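Local coordinates for extracellular solute-binding protein, family 5 (Chelativorans sp., PDB 6WM6), which binds EDTA in the periplasm, as EppA, and probably hands it to an ABC transporter for uptake, at residues D109-A121 / G169-W183. Residues are numbered along the deposited sequence; the frame is centred on the assembly and turned at random.
Sequences DPQTVVYRIREDA and GKVVTATFSEPFLGW
Lys170 opens the pairing by bending at chi2 (-72°), which carries NZ back to the turn 118-121: NZ donates to Arg118 O at 2.9 Å, more weakly to Glu119 O, and also to Ile129 O. Arg118 O takes the turn's own Ala121 N on the opposite face of its carbonyl plane. Val171 meets Val114 with CG1 against CG1, while Val172 and Tyr115 exchange backbone bonds both ways. Thr173 CG2 touches Thr112 CG2 at 3.7 Å, Ala174 and Val113 again exchange backbone bonds, and one water links the hydroxyls of Thr175 and Thr112. At Phe176 the ring receives Gln111 NE2 over its centre, 3.6 Å above the plane. Extended from a CG anti to the backbone N (chi1 177°), the Gln111 amide grips Phe180 twice: OE1 accepts from Phe180 N at 2.9 Å, and NE2 gives a nearly straight bond to Phe180 O at 3.0 Å. A leucine here would probably leave both Phe180 backbone groups without these mates and the loop after the strand less firmly tied. Trp183 takes Val113 CG2 over its six-membered ring, a CH-pi contact. These are the two central strands of a four-stranded antiparallel sheet, backed by helix 131-141, in a family 5 solute-binding protein.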
loop_
_atom_site.group_PDB
_atom_site.type_symbol
_atom_site.label_atom_id
_atom_site.label_comp_id
_atom_site.label_asym_id
_atom_site.label_seq_id
_atom_site.Cartn_x
_atom_site.Cartn_y
_atom_site.Cartn_z
ATOM N N ASP A 109 27.298 -3.452 16.189
ATOM C CA ASP A 109 27.603 -4.401 17.262
ATOM C C ASP A 109 27.369 -3.733 18.601
ATOM O O ASP A 109 28.319 -3.360 19.301
ATOM C CB ASP A 109 29.045 -4.906 17.154
ATOM N N PRO A 110 26.097 -3.566 19.008
ATOM C CA PRO A 110 24.819 -3.884 18.359
ATOM C C PRO A 110 24.358 -2.798 17.395
ATOM O O PRO A 110 24.894 -1.677 17.414
ATOM C CB PRO A 110 23.842 -3.940 19.537
ATOM C CG PRO A 110 24.392 -2.933 20.488
ATOM C CD PRO A 110 25.899 -3.050 20.375
ATOM N N GLN A 111 23.379 -3.125 16.561
ATOM C CA GLN A 111 22.857 -2.138 15.631
ATOM C C GLN A 111 22.320 -0.924 16.391
ATOM O O GLN A 111 21.500 -1.050 17.309
ATOM C CB GLN A 111 21.756 -2.735 14.751
ATOM C CG GLN A 111 21.121 -1.753 13.805
ATOM C CD GLN A 111 20.230 -2.398 12.765
ATOM O OE1 GLN A 111 20.524 -3.490 12.266
ATOM N NE2 GLN A 111 19.151 -1.731 12.420
ATOM N N THR A 112 22.794 0.257 16.010
ATOM C CA THR A 112 22.484 1.502 16.695
ATOM C C THR A 112 22.203 2.554 15.641
ATOM O O THR A 112 22.969 2.685 14.676
ATOM C CB THR A 112 23.678 1.946 17.560
ATOM O OG1 THR A 112 24.046 0.918 18.492
ATOM C CG2 THR A 112 23.308 3.191 18.339
ATOM N N VAL A 113 21.108 3.279 15.816
ATOM C CA VAL A 113 20.728 4.383 14.945
ATOM C C VAL A 113 20.607 5.633 15.801
ATOM O O VAL A 113 19.982 5.598 16.870
ATOM C CB VAL A 113 19.409 4.107 14.204
ATOM C CG1 VAL A 113 18.956 5.357 13.428
ATOM C CG2 VAL A 113 19.543 2.917 13.279
ATOM N N VAL A 114 21.200 6.734 15.342
ATOM C CA VAL A 114 21.124 8.027 16.023
ATOM C C VAL A 114 20.382 9.004 15.130
ATOM O O VAL A 114 20.736 9.173 13.948
ATOM C CB VAL A 114 22.518 8.577 16.386
ATOM C CG1 VAL A 114 22.397 9.977 16.982
ATOM C CG2 VAL A 114 23.193 7.645 17.362
ATOM N N TYR A 115 19.354 9.636 15.688
ATOM C CA TYR A 115 18.594 10.689 15.031
ATOM C C TYR A 115 18.963 12.010 15.692
ATOM O O TYR A 115 18.945 12.120 16.924
ATOM C CB TYR A 115 17.082 10.478 15.171
ATOM C CG TYR A 115 16.540 9.173 14.634
ATOM C CD1 TYR A 115 16.491 8.046 15.435
ATOM C CD2 TYR A 115 16.069 9.059 13.323
ATOM C CE1 TYR A 115 15.989 6.847 14.960
ATOM C CE2 TYR A 115 15.583 7.866 12.835
ATOM C CZ TYR A 115 15.544 6.762 13.652
ATOM O OH TYR A 115 15.072 5.547 13.188
ATOM N N ARG A 116 19.285 13.016 14.901
ATOM C CA ARG A 116 19.488 14.375 15.395
ATOM C C ARG A 116 18.355 15.218 14.824
ATOM O O ARG A 116 18.281 15.428 13.603
ATOM C CB ARG A 116 20.872 14.899 15.027
ATOM C CG ARG A 116 21.964 14.132 15.782
ATOM C CD ARG A 116 23.396 14.544 15.441
ATOM N NE ARG A 116 24.351 13.619 16.061
ATOM C CZ ARG A 116 24.813 13.725 17.304
ATOM N NH1 ARG A 116 24.433 14.731 18.081
ATOM N NH2 ARG A 116 25.667 12.826 17.772
ATOM N N ILE A 117 17.440 15.636 15.702
ATOM C CA ILE A 117 16.269 16.418 15.336
ATOM C C ILE A 117 16.676 17.873 15.215
ATOM O O ILE A 117 17.426 18.398 16.054
ATOM C CB ILE A 117 15.192 16.241 16.421
ATOM C CG1 ILE A 117 14.838 14.767 16.595
ATOM C CG2 ILE A 117 13.958 17.083 16.085
ATOM C CD1 ILE A 117 13.990 14.526 17.848
ATOM N N ARG A 118 16.165 18.564 14.181
ATOM C CA ARG A 118 16.453 19.992 14.062
ATOM C C ARG A 118 15.960 20.751 15.283
ATOM O O ARG A 118 14.861 20.508 15.787
ATOM C CB ARG A 118 15.794 20.574 12.811
ATOM C CG ARG A 118 16.504 20.174 11.529
ATOM C CD ARG A 118 15.956 20.924 10.325
ATOM N NE ARG A 118 16.072 22.376 10.451
ATOM C CZ ARG A 118 15.044 23.231 10.397
ATOM N NH1 ARG A 118 13.793 22.807 10.207
ATOM N NH2 ARG A 118 15.273 24.534 10.521
ATOM N N GLU A 119 16.763 21.718 15.725
ATOM C CA GLU A 119 16.373 22.526 16.873
ATOM C C GLU A 119 15.034 23.208 16.636
ATOM O O GLU A 119 14.197 23.264 17.544
ATOM C CB GLU A 119 17.481 23.532 17.194
ATOM C CG GLU A 119 18.706 22.866 17.810
ATOM C CD GLU A 119 19.784 23.852 18.206
ATOM O OE1 GLU A 119 20.917 23.407 18.492
ATOM O OE2 GLU A 119 19.500 25.067 18.232
ATOM N N ASP A 120 14.793 23.688 15.414
ATOM C CA ASP A 120 13.578 24.439 15.106
ATOM C C ASP A 120 12.353 23.574 14.843
ATOM O O ASP A 120 11.260 24.122 14.653
ATOM C CB ASP A 120 13.813 25.356 13.916
ATOM C CG ASP A 120 14.792 26.472 14.207
ATOM O OD1 ASP A 120 15.034 26.755 15.401
ATOM O OD2 ASP A 120 15.314 27.073 13.242
ATOM N N ALA A 121 12.464 22.253 14.862
ATOM C CA ALA A 121 11.284 21.408 14.697
ATOM C C ALA A 121 10.420 21.480 15.963
ATOM O O ALA A 121 10.863 21.120 17.065
ATOM C CB ALA A 121 11.681 19.971 14.408
ATOM N N GLY A 169 16.941 16.760 24.346
ATOM C CA GLY A 169 15.812 16.151 23.686
ATOM C C GLY A 169 15.963 16.005 22.189
ATOM O O GLY A 169 15.067 15.436 21.549
ATOM N N LYS A 170 17.059 16.490 21.610
ATOM C CA LYS A 170 17.185 16.507 20.152
ATOM C C LYS A 170 18.073 15.411 19.590
ATOM O O LYS A 170 18.137 15.281 18.365
ATOM C CB LYS A 170 17.657 17.877 19.669
ATOM C CG LYS A 170 16.653 19.016 19.962
ATOM C CD LYS A 170 15.421 18.933 19.054
ATOM C CE LYS A 170 14.433 20.089 19.283
ATOM N NZ LYS A 170 13.383 20.124 18.225
ATOM N N VAL A 171 18.712 14.594 20.421
ATOM C CA VAL A 171 19.528 13.476 19.965
ATOM C C VAL A 171 18.922 12.194 20.520
ATOM O O VAL A 171 18.867 12.004 21.745
ATOM C CB VAL A 171 20.996 13.615 20.382
ATOM C CG1 VAL A 171 21.822 12.481 19.782
ATOM C CG2 VAL A 171 21.561 14.952 19.947
ATOM N N VAL A 172 18.466 11.317 19.632
ATOM C CA VAL A 172 17.734 10.102 19.981
ATOM C C VAL A 172 18.556 8.914 19.515
ATOM O O VAL A 172 18.929 8.837 18.342
ATOM C CB VAL A 172 16.344 10.087 19.315
ATOM C CG1 VAL A 172 15.590 8.819 19.682
ATOM C CG2 VAL A 172 15.564 11.318 19.696
ATOM N N THR A 173 18.828 7.981 20.423
ATOM C CA THR A 173 19.638 6.800 20.131
ATOM C C THR A 173 18.797 5.541 20.290
ATOM O O THR A 173 18.294 5.259 21.387
ATOM C CB THR A 173 20.862 6.751 21.049
ATOM O OG1 THR A 173 21.652 7.938 20.872
ATOM C CG2 THR A 173 21.739 5.540 20.747
ATOM N N ALA A 174 18.645 4.799 19.189
ATOM C CA ALA A 174 17.924 3.530 19.158
ATOM C C ALA A 174 18.926 2.386 19.117
ATOM O O ALA A 174 19.764 2.326 18.208
ATOM C CB ALA A 174 17.032 3.451 17.921
ATOM N N THR A 175 18.839 1.486 20.084
ATOM C CA THR A 175 19.679 0.292 20.119
ATOM C C THR A 175 18.807 -0.936 19.857
ATOM O O THR A 175 17.788 -1.121 20.529
ATOM C CB THR A 175 20.395 0.160 21.464
ATOM O OG1 THR A 175 21.159 1.346 21.726
ATOM C CG2 THR A 175 21.349 -1.043 21.440
ATOM N N PHE A 176 19.203 -1.748 18.879
ATOM C CA PHE A 176 18.434 -2.895 18.426
ATOM C C PHE A 176 18.912 -4.180 19.092
ATOM O O PHE A 176 20.104 -4.367 19.346
ATOM C CB PHE A 176 18.574 -3.043 16.898
ATOM C CG PHE A 176 17.875 -1.964 16.099
ATOM C CD1 PHE A 176 18.363 -0.667 16.072
ATOM C CD2 PHE A 176 16.744 -2.268 15.365
ATOM C CE1 PHE A 176 17.719 0.317 15.314
ATOM C CE2 PHE A 176 16.109 -1.294 14.604
ATOM C CZ PHE A 176 16.580 -0.016 14.590
ATOM N N SER A 177 17.969 -5.079 19.352
ATOM C CA SER A 177 18.325 -6.387 19.912
ATOM C C SER A 177 18.873 -7.356 18.875
ATOM O O SER A 177 19.525 -8.352 19.249
ATOM C CB SER A 177 17.103 -7.004 20.600
ATOM O OG SER A 177 16.011 -7.112 19.698
ATOM N N GLU A 178 18.614 -7.112 17.601
ATOM C CA GLU A 178 19.145 -7.917 16.511
ATOM C C GLU A 178 19.112 -7.080 15.245
ATOM O O GLU A 178 18.414 -6.062 15.200
ATOM C CB GLU A 178 18.338 -9.209 16.330
ATOM C CG GLU A 178 16.884 -8.989 15.994
ATOM C CD GLU A 178 16.113 -10.292 15.905
ATOM O OE1 GLU A 178 16.156 -10.941 14.836
ATOM O OE2 GLU A 178 15.480 -10.676 16.911
ATOM N N PRO A 179 19.855 -7.480 14.214
ATOM C CA PRO A 179 19.935 -6.651 13.002
ATOM C C PRO A 179 18.577 -6.499 12.330
ATOM O O PRO A 179 17.756 -7.413 12.308
ATOM C CB PRO A 179 20.901 -7.416 12.100
ATOM C CG PRO A 179 21.677 -8.314 13.020
ATOM C CD PRO A 179 20.743 -8.659 14.141
ATOM N N PHE A 180 18.363 -5.333 11.727
ATOM C CA PHE A 180 17.104 -5.065 11.028
ATOM C C PHE A 180 17.361 -4.121 9.866
ATOM O O PHE A 180 17.737 -2.951 10.050
ATOM C CB PHE A 180 16.048 -4.511 11.979
ATOM C CG PHE A 180 14.703 -4.288 11.334
ATOM C CD1 PHE A 180 13.976 -5.351 10.861
ATOM C CD2 PHE A 180 14.190 -3.029 11.186
ATOM C CE1 PHE A 180 12.753 -5.152 10.249
ATOM C CE2 PHE A 180 12.973 -2.811 10.571
ATOM C CZ PHE A 180 12.250 -3.872 10.116
ATOM N N LEU A 181 17.110 -4.622 8.663
ATOM C CA LEU A 181 17.319 -3.862 7.436
ATOM C C LEU A 181 16.476 -2.601 7.371
ATOM O O LEU A 181 16.964 -1.534 6.981
ATOM C CB LEU A 181 16.954 -4.770 6.259
ATOM C CG LEU A 181 16.780 -4.105 4.909
ATOM C CD1 LEU A 181 18.103 -3.651 4.414
ATOM C CD2 LEU A 181 16.111 -5.068 3.929
ATOM N N GLY A 182 15.202 -2.696 7.739
ATOM C CA GLY A 182 14.240 -1.662 7.402
ATOM C C GLY A 182 14.134 -0.525 8.398
ATOM O O GLY A 182 13.048 0.044 8.603
ATOM N N TRP A 183 15.243 -0.128 9.016
ATOM C CA TRP A 183 15.165 0.885 10.060
ATOM C C TRP A 183 14.718 2.246 9.536
ATOM O O TRP A 183 14.117 3.019 10.293
ATOM C CB TRP A 183 16.498 0.974 10.801
ATOM C CG TRP A 183 17.654 1.465 9.981
ATOM C CD1 TRP A 183 18.558 0.702 9.293
ATOM C CD2 TRP A 183 18.054 2.825 9.796
ATOM N NE1 TRP A 183 19.481 1.509 8.672
ATOM C CE2 TRP A 183 19.195 2.816 8.972
ATOM C CE3 TRP A 183 17.541 4.050 10.230
ATOM C CZ2 TRP A 183 19.839 3.992 8.579
ATOM C CZ3 TRP A 183 18.187 5.209 9.837
ATOM C CH2 TRP A 183 19.315 5.166 9.035
HETATM O O HOH W 1 21.788 -5.734 16.850
HETATM O O HOH W 2 23.764 1.270 21.244
HETATM O O HOH W 3 13.773 5.696 10.857
#